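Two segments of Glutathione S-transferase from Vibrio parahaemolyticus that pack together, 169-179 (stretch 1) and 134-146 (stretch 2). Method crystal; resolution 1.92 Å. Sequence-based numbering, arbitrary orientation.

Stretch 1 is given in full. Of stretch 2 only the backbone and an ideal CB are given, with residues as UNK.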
# COMPACT_ATOMS: atom_id res chain seq x y z
N ILE A 169 -10.93 10.72 -2.41
CA ILE A 169 -9.86 11.63 -1.98
C ILE A 169 -8.90 11.91 -3.13
O ILE A 169 -8.46 13.05 -3.32
CB ILE A 169 -9.14 11.06 -0.75
CG1 ILE A 169 -10.09 10.96 0.45
CG2 ILE A 169 -7.91 11.90 -0.40
CD1 ILE A 169 -10.63 12.30 0.91
N PHE A 170 -8.56 10.87 -3.90
CA PHE A 170 -7.65 11.05 -5.04
C PHE A 170 -8.23 12.01 -6.07
O PHE A 170 -7.56 12.95 -6.50
CB PHE A 170 -7.34 9.69 -5.68
CG PHE A 170 -6.86 9.77 -7.11
CD1 PHE A 170 -5.74 10.51 -7.45
CD2 PHE A 170 -7.53 9.09 -8.11
CE1 PHE A 170 -5.30 10.58 -8.76
CE2 PHE A 170 -7.10 9.15 -9.43
CZ PHE A 170 -5.98 9.89 -9.75
N ILE A 171 -9.49 11.80 -6.46
CA ILE A 171 -10.10 12.69 -7.45
C ILE A 171 -10.27 14.10 -6.87
O ILE A 171 -10.13 15.09 -7.59
CB ILE A 171 -11.43 12.10 -7.95
CG1 ILE A 171 -11.17 10.84 -8.79
CG2 ILE A 171 -12.22 13.12 -8.77
CD1 ILE A 171 -10.19 11.03 -9.94
N GLY A 172 -10.56 14.20 -5.57
CA GLY A 172 -10.56 15.51 -4.93
C GLY A 172 -9.23 16.22 -5.06
O GLY A 172 -9.17 17.42 -5.34
N PHE A 173 -8.13 15.49 -4.85
CA PHE A 173 -6.80 16.04 -5.10
C PHE A 173 -6.68 16.57 -6.52
O PHE A 173 -6.26 17.71 -6.74
CB PHE A 173 -5.73 14.97 -4.85
CG PHE A 173 -4.99 15.12 -3.55
CD1 PHE A 173 -4.10 16.16 -3.36
CD2 PHE A 173 -5.15 14.19 -2.53
CE1 PHE A 173 -3.41 16.29 -2.17
CE2 PHE A 173 -4.46 14.32 -1.34
CZ PHE A 173 -3.59 15.37 -1.16
N ALA A 174 -7.05 15.74 -7.50
CA ALA A 174 -6.83 16.09 -8.90
C ALA A 174 -7.61 17.34 -9.29
O ALA A 174 -7.08 18.23 -9.96
CB ALA A 174 -7.22 14.91 -9.79
N VAL A 175 -8.88 17.42 -8.89
CA VAL A 175 -9.74 18.52 -9.31
C VAL A 175 -9.48 19.77 -8.48
O VAL A 175 -9.25 20.85 -9.02
CB VAL A 175 -11.22 18.10 -9.25
CG1 VAL A 175 -12.12 19.29 -9.54
CG2 VAL A 175 -11.49 16.96 -10.24
N ASN A 176 -9.54 19.64 -7.15
CA ASN A 176 -9.50 20.80 -6.27
C ASN A 176 -8.09 21.19 -5.84
O ASN A 176 -7.89 22.30 -5.35
CB ASN A 176 -10.36 20.56 -5.03
CG ASN A 176 -11.83 20.55 -5.34
OD1 ASN A 176 -12.23 20.72 -6.49
ND2 ASN A 176 -12.66 20.37 -4.32
N GLY A 177 -7.11 20.30 -6.01
CA GLY A 177 -5.75 20.64 -5.66
C GLY A 177 -4.87 20.89 -6.87
O GLY A 177 -4.04 21.80 -6.86
N LEU A 178 -5.04 20.09 -7.92
CA LEU A 178 -4.17 20.15 -9.09
C LEU A 178 -4.83 20.78 -10.31
O LEU A 178 -4.21 20.82 -11.38
CB LEU A 178 -3.68 18.74 -9.44
CG LEU A 178 -2.90 18.04 -8.32
CD1 LEU A 178 -2.55 16.62 -8.73
CD2 LEU A 178 -1.65 18.83 -7.96
N SER A 179 -6.07 21.25 -10.19
CA SER A 179 -6.77 21.97 -11.26
C SER A 179 -6.87 21.13 -12.54
O SER A 179 -6.78 21.65 -13.65
CB SER A 179 -6.09 23.31 -11.56
OG SER A 179 -6.02 24.10 -10.38
N UNK A 134 5.09 13.90 -11.44
CA UNK A 134 4.04 13.27 -10.66
C UNK A 134 2.66 13.62 -11.20
O UNK A 134 1.76 12.77 -11.23
CB UNK A 134 4.15 13.68 -9.19
N UNK A 135 2.47 14.87 -11.65
CA UNK A 135 1.18 15.25 -12.22
C UNK A 135 0.90 14.49 -13.51
O UNK A 135 -0.24 14.07 -13.75
CB UNK A 135 1.14 16.76 -12.48
N UNK A 136 1.93 14.29 -14.34
CA UNK A 136 1.75 13.51 -15.56
C UNK A 136 1.34 12.08 -15.27
O UNK A 136 0.59 11.48 -16.04
CB UNK A 136 3.04 13.52 -16.39
N UNK A 137 1.80 11.52 -14.15
CA UNK A 137 1.39 10.17 -13.78
C UNK A 137 -0.08 10.14 -13.38
O UNK A 137 -0.80 9.18 -13.68
CB UNK A 137 2.26 9.64 -12.64
N UNK A 138 -0.56 11.19 -12.71
CA UNK A 138 -1.99 11.30 -12.41
C UNK A 138 -2.80 11.31 -13.70
O UNK A 138 -3.79 10.58 -13.84
CB UNK A 138 -2.28 12.56 -11.59
N UNK A 139 -2.38 12.13 -14.67
CA UNK A 139 -3.11 12.22 -15.93
C UNK A 139 -3.10 10.91 -16.69
O UNK A 139 -4.09 10.58 -17.37
CB UNK A 139 -2.52 13.33 -16.81
N UNK A 140 -2.02 10.13 -16.59
CA UNK A 140 -1.96 8.86 -17.30
C UNK A 140 -2.83 7.79 -16.64
O UNK A 140 -3.30 6.87 -17.31
CB UNK A 140 -0.51 8.38 -17.38
N UNK A 141 -3.05 7.90 -15.33
CA UNK A 141 -3.88 6.90 -14.65
C UNK A 141 -5.37 7.16 -14.84
O UNK A 141 -6.16 6.21 -14.80
CB UNK A 141 -3.55 6.87 -13.16
N UNK A 142 -5.77 8.41 -15.05
CA UNK A 142 -7.19 8.73 -15.15
C UNK A 142 -7.94 7.95 -16.23
O UNK A 142 -9.07 7.52 -15.96
CB UNK A 142 -7.35 10.23 -15.42
N UNK A 143 -7.41 7.76 -17.45
CA UNK A 143 -8.14 6.91 -18.41
C UNK A 143 -8.36 5.50 -17.91
O UNK A 143 -9.42 4.92 -18.14
CB UNK A 143 -7.39 6.85 -19.74
N UNK A 144 -7.36 4.92 -17.22
CA UNK A 144 -7.52 3.58 -16.67
C UNK A 144 -8.66 3.54 -15.66
O UNK A 144 -9.45 2.58 -15.64
CB UNK A 144 -6.22 3.11 -16.02
N UNK A 145 -8.76 4.56 -14.81
CA UNK A 145 -9.85 4.61 -13.84
C UNK A 145 -11.20 4.81 -14.53
O UNK A 145 -12.20 4.20 -14.14
CB UNK A 145 -9.61 5.73 -12.83
N UNK A 146 -11.24 5.68 -15.54
CA UNK A 146 -12.50 5.92 -16.24
C UNK A 146 -12.98 4.66 -16.95
O UNK A 146 -14.18 4.35 -16.94
CB UNK A 146 -12.34 7.06 -17.25

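Stretch 2 is helical from 134 to 146 and crosses the helix of stretch 1 at 122° between their N-to-C directions. Stretch 1 offers the Phe170 ring, with Ile171 and Ala174 near it and Leu178 further along.

Position 134 has nothing of stretch 1 near its CB, so many residues would suit. It is Ser134, its OG hydrogen-bonded elsewhere in the structure.

Position 135 points sideways, its ideal CB 5.3 Å from Leu178 CD1. Beyond lie the carbonyl oxygens of Leu178 and Ser179. A long donor such as lysine could reach Leu178 O directly, and Ser179 O through a water. The residue is Lys135, extended with all four chi angles t. Lys135 NZ donates to Leu178 O at 3.1 Å. One water bridges Lys135 NZ to Ser179 O, and a second bridges it to Leu178 O.

Positions 136 and 137 are out of reach and leave the choice open. They are Ser136 and Arg137.

Position 138 points toward stretch 1. Its ideal CB lies 4.6 Å from Phe170 CE1 and 5.0 Å from Leu178 CD1. A small or medium apolar residue, such as alanine, valine or isoleucine, fits this close approach. It is Val138, chi1 t. Val138 CG1 meets the edge of the Phe170 ring, 3.8 Å from Phe170 CE1, and lies 4.4 Å from Ala174 CB.

Position 139 points away, and 140 is out of reach. Polar or apolar residues would serve at both; they are Leu139 and Glu140.

Position 141 points toward stretch 1, and its ideal CB is 5.2 Å from Phe170 CZ. A leucine, methionine or aromatic residue could meet the ring. It is Phe141. Phe141 CD2 lies 3.8 Å from Phe170 CE2, and the two ring planes meet obliquely at 47°.

Position 142 points sideways, with no atom of stretch 1 within 5.5 Å of its ideal CB. A longer apolar chain could still turn in toward Phe170 and Ile171. Leu142 does so: Leu142 CD2 is 3.8 Å from Ile171 CD1 and 3.9 Å from Phe170 CZ.

At 143 the backbone N has no bond to the preceding turn and the helix kinks, so proline is plausible. It is Pro143. Position 144 is out of reach and undetermined; it is Thr144.

Position 145 points toward stretch 1, its ideal CB 5.4 Å from Phe170 CE2. Leucine, isoleucine or methionine would suit. Leu145 CD2 reaches the ring edge, 4.0 Å from Phe170 CE2, and Ile171 CD1 at 4.1 Å. With 138, 141 and 142 it completes the hole that holds Phe170.

Position 146 is out of reach, so stretch 1 does not limit the choice; it is Asp146.

Stretch 2, residues 134-146: SKSRVLEFLPTLD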
# COMPACT_ATOMS: atom_id res chain seq x y z
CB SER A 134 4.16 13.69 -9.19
OG SER A 134 5.41 13.29 -8.66
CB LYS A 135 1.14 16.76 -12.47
CG LYS A 135 -0.19 17.25 -13.04
CD LYS A 135 -0.30 18.76 -13.01
CE LYS A 135 -1.66 19.22 -13.49
NZ LYS A 135 -1.84 20.69 -13.33
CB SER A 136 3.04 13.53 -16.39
OG SER A 136 3.42 14.86 -16.70
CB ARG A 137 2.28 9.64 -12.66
CG ARG A 137 3.69 9.31 -13.13
CD ARG A 137 4.55 8.69 -12.03
NE ARG A 137 3.86 7.61 -11.33
CZ ARG A 137 3.64 7.59 -10.03
NH1 ARG A 137 4.09 8.55 -9.23
NH2 ARG A 137 2.97 6.57 -9.50
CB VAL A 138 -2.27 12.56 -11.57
CG1 VAL A 138 -3.77 12.77 -11.42
CG2 VAL A 138 -1.61 12.45 -10.20
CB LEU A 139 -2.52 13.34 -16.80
CG LEU A 139 -2.60 14.76 -16.24
CD1 LEU A 139 -1.77 15.72 -17.08
CD2 LEU A 139 -4.04 15.22 -16.17
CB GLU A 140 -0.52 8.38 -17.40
CG GLU A 140 0.35 9.22 -18.32
CD GLU A 140 1.82 8.86 -18.24
OE1 GLU A 140 2.18 8.02 -17.38
OE2 GLU A 140 2.61 9.40 -19.04
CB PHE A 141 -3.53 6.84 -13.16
CG PHE A 141 -4.43 5.93 -12.37
CD1 PHE A 141 -4.51 4.58 -12.66
CD2 PHE A 141 -5.20 6.43 -11.33
CE1 PHE A 141 -5.33 3.74 -11.93
CE2 PHE A 141 -6.02 5.59 -10.59
CZ PHE A 141 -6.09 4.25 -10.90
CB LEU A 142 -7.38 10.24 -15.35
CG LEU A 142 -7.02 11.15 -14.18
CD1 LEU A 142 -7.09 12.61 -14.63
CD2 LEU A 142 -7.93 10.90 -12.99
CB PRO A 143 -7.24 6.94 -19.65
CG PRO A 143 -6.46 8.19 -19.54
CD PRO A 143 -6.24 8.40 -18.07
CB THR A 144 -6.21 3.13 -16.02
OG1 THR A 144 -5.16 3.17 -16.99
CG2 THR A 144 -6.35 1.72 -15.47
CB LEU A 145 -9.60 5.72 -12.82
CG LEU A 145 -10.61 5.83 -11.68
CD1 LEU A 145 -10.72 4.51 -10.92
CD2 LEU A 145 -10.23 6.97 -10.74
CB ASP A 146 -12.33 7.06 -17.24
CG ASP A 146 -13.64 7.45 -17.90
OD1 ASP A 146 -14.42 8.20 -17.27
OD2 ASP A 146 -13.89 7.00 -19.03
O HOH W 1 -4.12 21.48 -14.89
O HOH W 2 -1.39 21.73 -11.10
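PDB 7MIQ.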